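Hep_Hag family (Burkholderia pseudomallei, PDB 3S6L) is a trimeric autotransporter adhesin, BoaA, whose YadA-like head domain is displayed on the bacterial cell surface and probably takes part in attachment to host cells. Local coordinates at the interface of chains A and B. Sequence-based numbering; all coordinates share one arbitrary frame. Chains: chain A/B, Hep_Hag family.

The interface of chains A and B. Residues chain A 16; chain B 16, 26-27.
The first modelled residue of chain A, A:Val16, in the loop leading into strand 17-18, meets the loop residue B:Val16, likewise at the start of the modelled chain, and the end of strand 24-26 of chain B, where B:Ala26 passes into the loop residue B:Gly27. The contact across is methyl on methyl: CG2 of A:Val16 lies 3.6 Å from CG2 of B:Val16, a close van der Waals contact, and the two side chains cross at about a right angle. Both valines have the same rotamer (chi1 -178° in chain A, -170° in chain B). In A:Val16, CG1 stands anti to the backbone N and is directed towards the B:Gly27 side, while CG2 is swung to the side of the N, where it meets the other valine. In both chains CG2 does the touching. In chain A this methyl also comes to 4.0 Å from the backbone N of B:Val16, so it lies near the start of the partner's main chain as well as its side chain.

The two branches of A:Val16 divide their neighbours. CG2 is aimed at the methyl of B:Val16, and CB of B:Ala26 lies off to its flank, 4.3 Å away, a looser approach. CG1 comes to 4.2 Å from the backbone N of B:Gly27. A:Val16 thus sits against B:Val16 and also against the end of strand 24-26 of chain B, and has 46 Å² of its surface hidden, against 15 Å² for B:Val16. The imbalance arises because A:Val16 touches both stretches of chain B, an unequal arrangement as might be expected between neighbours round a three-subunit ring. This small patch hides 77 Å², and its closest contact is between methyl groups.

Trimeric assembly is characteristic of this adhesin family, and the deposited assembly holds three copies. This patch lies at the N-terminal end of the left-handed beta-roll head, where neighbouring subunits face each other, at the opposite end of the model from helix 162-168 in the stalk region.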
ATOM      1  N   VAL A  16      -9.029 -24.924  11.862  1.00 30.14           N
ATOM      2  CA  VAL A  16      -9.814 -23.627  11.888  1.00 30.38           C
ATOM      3  C   VAL A  16     -10.668 -23.465  13.156  1.00 30.72           C
ATOM      4  O   VAL A  16     -11.649 -24.171  13.333  1.00 32.09           O
ATOM      5  CB  VAL A  16     -10.716 -23.461  10.631  1.00 30.79           C
ATOM      6  CG1 VAL A  16     -11.473 -22.094  10.656  1.00 30.04           C
ATOM      7  CG2 VAL A  16      -9.888 -23.591   9.332  1.00 29.78           C
TER
ATOM      8  N   VAL B  16     -12.047 -25.497   6.557  1.00 29.72           N
ATOM      9  CA  VAL B  16     -11.485 -25.206   5.174  1.00 30.16           C
ATOM     10  C   VAL B  16     -12.275 -25.810   4.001  1.00 30.79           C
ATOM     11  O   VAL B  16     -12.252 -27.022   3.758  1.00 32.06           O
ATOM     12  CB  VAL B  16      -9.959 -25.507   4.986  1.00 29.91           C
ATOM     13  CG1 VAL B  16      -9.484 -24.949   3.635  1.00 29.46           C
ATOM     14  CG2 VAL B  16      -9.137 -24.850   6.070  1.00 29.28           C
ATOM     15  N   ALA B  26     -12.664 -20.014   4.620  1.00 25.13           N
ATOM     16  CA  ALA B  26     -12.525 -20.438   6.010  1.00 25.91           C
ATOM     17  C   ALA B  26     -13.110 -19.362   6.917  1.00 26.29           C
ATOM     18  O   ALA B  26     -12.918 -18.159   6.649  1.00 25.55           O
ATOM     19  CB  ALA B  26     -11.062 -20.660   6.342  1.00 25.05           C
ATOM     20  N   GLY B  27     -13.778 -19.797   7.996  1.00 26.49           N
ATOM     21  CA  GLY B  27     -14.496 -18.901   8.898  1.00 27.25           C
ATOM     22  C   GLY B  27     -16.003 -19.114   8.779  1.00 28.60           C
ATOM     23  O   GLY B  27     -16.488 -19.612   7.756  1.00 28.14           O
TER